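Local coordinates for protein acetamidase (Bacillus halodurans, PDB 2II1) that binds calcium ions at a two-metal site and probably hydrolyses carbon-nitrogen bonds of linear amides, at residues I132-A138 with A176-D182; G154-T158 with V273-V277. All blocks are in the same frame, centred on the assembly; numbering follows the deposited sequence.

Contact 1 (I132-A138 with A176-D182); sequences IGVIGTA and ALLALGD. With CA (calcium ion), chain E; CA (calcium ion), chain F.
A buried antiparallel strand pair can carry a metal ligand at its end: strand 134-136 meets strand 176-182 at 172° between N-to-C directions, axes 4.6 Å apart at closest. V134-G181 and G136-A179 are hydrogen-bonded pairs, with the non-hydrogen-bonded pair I135-L180 between them. D182, V134 and L180 are most covered. V134 N donates to G181 O (3.3 Å) and G181 N to V134 O (2.8 Å), G136 N to A179 O (3.2 Å) and A179 N to G136 O (3.1 Å). The t rotamer of V134 brings V134 CG2 to 3.6 Å from D182 CB. L180, chi1 and chi2 both p, lies with I135 on the other face, L180 CB 4.1 Å from I135 CG1. A138 N donates to A176 O (3.1 Å) and, at the corner, G133 N to D182 O (2.8 Å). D182, left-handed in backbone with a t side chain, bridges two calcium ions: D182 OD2 lies 2.4 Å from the chain E ion, D182 OD1 2.1 Å from that of chain F.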
loop_
_atom_site.group_PDB
_atom_site.type_symbol
_atom_site.label_atom_id
_atom_site.label_comp_id
_atom_site.label_asym_id
_atom_site.label_seq_id
_atom_site.Cartn_x
_atom_site.Cartn_y
_atom_site.Cartn_z
ATOM N N ILE A 132 -6.678 -10.923 12.570
ATOM C CA ILE A 132 -8.129 -10.897 12.614
ATOM C C ILE A 132 -8.723 -10.091 11.430
ATOM O O ILE A 132 -8.458 -8.885 11.287
ATOM C CB ILE A 132 -8.633 -10.199 13.915
ATOM C CG1 ILE A 132 -8.050 -10.820 15.163
ATOM C CG2 ILE A 132 -10.138 -10.279 14.021
ATOM C CD1 ILE A 132 -8.171 -9.896 16.363
ATOM N N GLY A 133 -9.584 -10.729 10.645
ATOM C CA GLY A 133 -10.151 -10.085 9.465
ATOM C C GLY A 133 -11.399 -9.248 9.725
ATOM O O GLY A 133 -11.606 -8.212 9.085
ATOM N N VAL A 134 -12.250 -9.732 10.610
ATOM C CA VAL A 134 -13.527 -9.113 10.942
ATOM C C VAL A 134 -13.485 -8.778 12.414
ATOM O O VAL A 134 -13.419 -9.672 13.257
ATOM C CB VAL A 134 -14.735 -10.042 10.659
ATOM C CG1 VAL A 134 -15.992 -9.517 11.341
ATOM C CG2 VAL A 134 -14.951 -10.190 9.172
ATOM N N ILE A 135 -13.454 -7.481 12.703
ATOM C CA ILE A 135 -13.590 -6.979 14.055
ATOM C C ILE A 135 -14.430 -5.698 13.994
ATOM O O ILE A 135 -14.128 -4.814 13.219
ATOM C CB ILE A 135 -12.202 -6.722 14.697
ATOM C CG1 ILE A 135 -12.356 -6.455 16.209
ATOM C CG2 ILE A 135 -11.472 -5.598 13.983
ATOM C CD1 ILE A 135 -11.065 -6.465 16.967
ATOM N N GLY A 136 -15.486 -5.596 14.808
ATOM C CA GLY A 136 -16.357 -4.440 14.738
ATOM C C GLY A 136 -17.304 -4.289 15.902
ATOM O O GLY A 136 -17.513 -5.238 16.681
ATOM N N THR A 137 -17.826 -3.070 16.035
ATOM C CA THR A 137 -18.893 -2.736 16.987
ATOM C C THR A 137 -20.201 -2.505 16.199
ATOM O O THR A 137 -20.195 -2.481 14.960
ATOM C CB THR A 137 -18.498 -1.490 17.823
ATOM O OG1 THR A 137 -18.254 -0.368 16.962
ATOM C CG2 THR A 137 -17.233 -1.786 18.660
ATOM N N ALA A 138 -21.315 -2.365 16.916
ATOM C CA ALA A 138 -22.615 -2.184 16.282
ATOM C C ALA A 138 -22.781 -0.765 15.735
ATOM O O ALA A 138 -22.531 0.221 16.458
ATOM C CB ALA A 138 -23.757 -2.491 17.282
ATOM N N ALA A 176 -21.244 -0.921 23.325
ATOM C CA ALA A 176 -20.400 -1.163 22.105
ATOM C C ALA A 176 -20.885 -2.321 21.230
ATOM O O ALA A 176 -21.155 -2.123 20.047
ATOM C CB ALA A 176 -18.927 -1.365 22.477
ATOM N N LEU A 177 -20.957 -3.510 21.835
ATOM C CA LEU A 177 -21.331 -4.777 21.179
ATOM C C LEU A 177 -20.290 -5.201 20.157
ATOM O O LEU A 177 -20.496 -5.081 18.942
ATOM C CB LEU A 177 -22.720 -4.730 20.555
ATOM C CG LEU A 177 -23.848 -4.332 21.516
ATOM C CD1 LEU A 177 -25.103 -4.201 20.715
ATOM C CD2 LEU A 177 -24.025 -5.306 22.652
ATOM N N LEU A 178 -19.184 -5.711 20.697
ATOM C CA LEU A 178 -17.990 -6.124 19.951
ATOM C C LEU A 178 -18.136 -7.586 19.501
ATOM O O LEU A 178 -18.599 -8.413 20.245
ATOM C CB LEU A 178 -16.724 -5.998 20.831
ATOM C CG LEU A 178 -15.355 -6.327 20.241
ATOM C CD1 LEU A 178 -15.011 -5.487 19.004
ATOM C CD2 LEU A 178 -14.242 -6.172 21.289
ATOM N N ALA A 179 -17.743 -7.860 18.266
ATOM C CA ALA A 179 -17.832 -9.191 17.669
ATOM C C ALA A 179 -16.588 -9.335 16.789
ATOM O O ALA A 179 -16.095 -8.344 16.259
ATOM C CB ALA A 179 -19.130 -9.315 16.814
ATOM N N LEU A 180 -16.046 -10.537 16.670
ATOM C CA LEU A 180 -14.875 -10.715 15.828
ATOM C C LEU A 180 -14.808 -12.105 15.263
ATOM O O LEU A 180 -15.462 -13.020 15.748
ATOM C CB LEU A 180 -13.575 -10.337 16.544
ATOM C CG LEU A 180 -12.991 -11.268 17.602
ATOM C CD1 LEU A 180 -12.406 -12.554 16.985
ATOM C CD2 LEU A 180 -11.963 -10.501 18.387
ATOM N N GLY A 181 -14.023 -12.241 14.209
ATOM C CA GLY A 181 -14.025 -13.456 13.433
ATOM C C GLY A 181 -13.014 -13.401 12.318
ATOM O O GLY A 181 -12.147 -12.524 12.279
ATOM N N ASP A 182 -13.135 -14.360 11.416
ATOM C CA ASP A 182 -12.404 -14.338 10.165
ATOM C C ASP A 182 -10.914 -14.213 10.358
ATOM O O ASP A 182 -10.287 -13.281 9.822
ATOM C CB ASP A 182 -12.915 -13.195 9.292
ATOM C CG ASP A 182 -12.334 -13.215 7.909
ATOM O OD1 ASP A 182 -12.206 -14.320 7.354
ATOM O OD2 ASP A 182 -12.000 -12.140 7.350
HETATM CA CA CA E . -12.521 -11.012 5.262
HETATM CA CA CA F . -11.130 -14.399 5.570
HETATM O O HOH W 1 -21.326 0.659 19.070
HETATM O O HOH W 2 -13.459 -10.808 3.125
HETATM O O HOH W 3 -11.337 -12.925 4.278
#

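Contact 2 (G154-T158 with V273-V277); sequences GNLDT and VSQIV. With CA (calcium ion), chain E.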
loop_
_atom_site.group_PDB
_atom_site.type_symbol
_atom_site.label_atom_id
_atom_site.label_comp_id
_atom_site.label_asym_id
_atom_site.label_seq_id
_atom_site.Cartn_x
_atom_site.Cartn_y
_atom_site.Cartn_z
ATOM N N GLY A 154 -15.855 -4.102 11.066
ATOM C CA GLY A 154 -16.344 -5.165 10.207
ATOM C C GLY A 154 -15.227 -5.798 9.380
ATOM O O GLY A 154 -14.107 -5.959 9.876
ATOM N N ASN A 155 -15.518 -6.088 8.110
ATOM C CA ASN A 155 -14.637 -6.853 7.221
ATOM C C ASN A 155 -13.471 -6.001 6.670
ATOM O O ASN A 155 -13.444 -5.612 5.494
ATOM C CB ASN A 155 -15.466 -7.461 6.109
ATOM C CG ASN A 155 -14.805 -8.635 5.465
ATOM O OD1 ASN A 155 -13.765 -9.143 5.931
ATOM N ND2 ASN A 155 -15.381 -9.072 4.364
ATOM N N LEU A 156 -12.537 -5.691 7.573
ATOM C CA LEU A 156 -11.434 -4.746 7.301
ATOM C C LEU A 156 -10.281 -5.421 6.570
ATOM O O LEU A 156 -9.520 -4.747 5.869
ATOM C CB LEU A 156 -10.902 -4.138 8.630
ATOM C CG LEU A 156 -11.800 -3.163 9.411
ATOM C CD1 LEU A 156 -11.219 -2.691 10.735
ATOM C CD2 LEU A 156 -12.154 -1.928 8.581
ATOM N N ASP A 157 -10.145 -6.742 6.763
ATOM C CA ASP A 157 -9.007 -7.507 6.255
ATOM C C ASP A 157 -7.688 -6.724 6.244
ATOM O O ASP A 157 -7.048 -6.540 5.203
ATOM C CB ASP A 157 -9.352 -8.141 4.901
ATOM C CG ASP A 157 -10.446 -9.184 5.022
ATOM O OD1 ASP A 157 -10.534 -9.835 6.089
ATOM O OD2 ASP A 157 -11.216 -9.368 4.063
ATOM N N THR A 158 -7.287 -6.298 7.444
ATOM C CA THR A 158 -6.094 -5.485 7.668
ATOM C C THR A 158 -5.093 -6.353 8.408
ATOM O O THR A 158 -5.347 -6.805 9.540
ATOM C CB THR A 158 -6.487 -4.173 8.441
ATOM O OG1 THR A 158 -7.306 -3.371 7.588
ATOM C CG2 THR A 158 -5.295 -3.342 8.885
ATOM N N VAL A 273 -2.785 -0.321 1.437
ATOM C CA VAL A 273 -3.993 -0.994 1.016
ATOM C C VAL A 273 -4.233 -2.171 1.950
ATOM O O VAL A 273 -3.318 -2.962 2.200
ATOM C CB VAL A 273 -3.822 -1.520 -0.432
ATOM C CG1 VAL A 273 -4.840 -2.589 -0.759
ATOM C CG2 VAL A 273 -3.858 -0.365 -1.457
ATOM N N SER A 274 -5.456 -2.294 2.461
ATOM C CA SER A 274 -5.808 -3.418 3.317
ATOM C C SER A 274 -6.330 -4.569 2.479
ATOM O O SER A 274 -5.772 -5.656 2.523
ATOM C CB SER A 274 -6.844 -3.034 4.387
ATOM O OG SER A 274 -6.240 -2.269 5.420
ATOM N N GLN A 275 -7.418 -4.319 1.751
ATOM C CA GLN A 275 -8.062 -5.324 0.912
ATOM C C GLN A 275 -8.754 -4.587 -0.209
ATOM O O GLN A 275 -9.213 -3.465 0.023
ATOM C CB GLN A 275 -9.097 -6.150 1.715
ATOM C CG GLN A 275 -10.216 -5.358 2.439
ATOM C CD GLN A 275 -11.381 -4.946 1.516
ATOM O OE1 GLN A 275 -11.543 -5.493 0.412
ATOM N NE2 GLN A 275 -12.184 -3.978 1.966
ATOM N N ILE A 276 -8.882 -5.211 -1.385
ATOM C CA ILE A 276 -9.643 -4.629 -2.514
ATOM C C ILE A 276 -10.790 -5.496 -3.026
ATOM O O ILE A 276 -11.301 -5.292 -4.156
ATOM C CB ILE A 276 -8.707 -4.230 -3.695
ATOM C CG1 ILE A 276 -8.013 -5.448 -4.307
ATOM C CG2 ILE A 276 -7.657 -3.252 -3.218
ATOM C CD1 ILE A 276 -7.315 -5.161 -5.624
ATOM N N VAL A 277 -11.226 -6.442 -2.195
ATOM C CA VAL A 277 -12.120 -7.519 -2.667
ATOM C C VAL A 277 -13.514 -7.540 -2.018
ATOM O O VAL A 277 -14.371 -8.273 -2.473
ATOM C CB VAL A 277 -11.458 -8.911 -2.485
ATOM C CG1 VAL A 277 -10.216 -9.006 -3.346
ATOM C CG2 VAL A 277 -11.148 -9.156 -1.039
HETATM CA CA CA E . -12.521 -11.012 5.262
HETATM O O HOH W 2 -13.459 -10.808 3.125
HETATM O O HOH W 3 -11.337 -12.925 4.278
#
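Where G154-T158 meets V273-V277, a calcium-binding loop is backed by a strand that gives this ion no ligand. The second segment enters as the end of strand 270-275, the outermost of its sheet within this chain, and V273 lies out of reach of the loop. S274 makes the first contact. It points toward the loop, and S274 OG lies 2.7 Å from T158 OG1 in a hydrogen bond that either hydroxyl could donate; S274 CB also comes within 3.5 Å of L156 O. Q275 likewise directs its CA-to-CB bond at the loop and packs its aliphatic part against the metal ligand, with Q275 CB 3.8 Å from D157 CB and Q275 CG 3.6 Å from L156 O. S274 and Q275 both face T282 in a classic beta bulge, and the amide of Q275 is held on its own side, Q275 NE2 hydrogen-bonding L280 O and T282 OG1 while Q275 OE1 accepts from N278 N. I276, like V273, is out of reach; the two pack on L271 and V273 of the second subunit, respectively. V277 N then donates to Q275 OE1 at 2.8 Å. Across from this segment, N155 OD1 binds calcium at 2.3 Å, and D157 OD1 and D157 OD2 chelate the same ion at 2.5 and 2.4 Å; N155 ND2 hydrogen-bonds G147 O and N278 ND2 hydrogen-bonds D157 OD2. The chemistry thus divides: 154-158 gives three of the ion's oxygen ligands, D182 and two waters completing the set, while 273-277 gives none and backs the loop through one hydroxyl pair and van der Waals packing.

Followed from the N terminus, the chain passes 132-138, then 154-158, then 176-182 and finally 273-277, so the two contacts cross rather than nest. Contact 1 closes a loop with 37 residues between its segments, and the metal-binding turn of contact 2 lies within that loop; contact 2 closes a longer one, with 114 residues between, that takes in strand 176-184 and helices 235-253 and 258-268. Strands 131-136 and 153-155 are neighbours in one sheet, where I135 O and G154 N, 2.8 Å apart, probably hydrogen-bond. Contact 2 links this sheet to strand 270-275, outermost within this chain in the nine-stranded sheet. N155, D157 and D182 converge on the shared chain E calcium; H184 and E198 join D182 at the other.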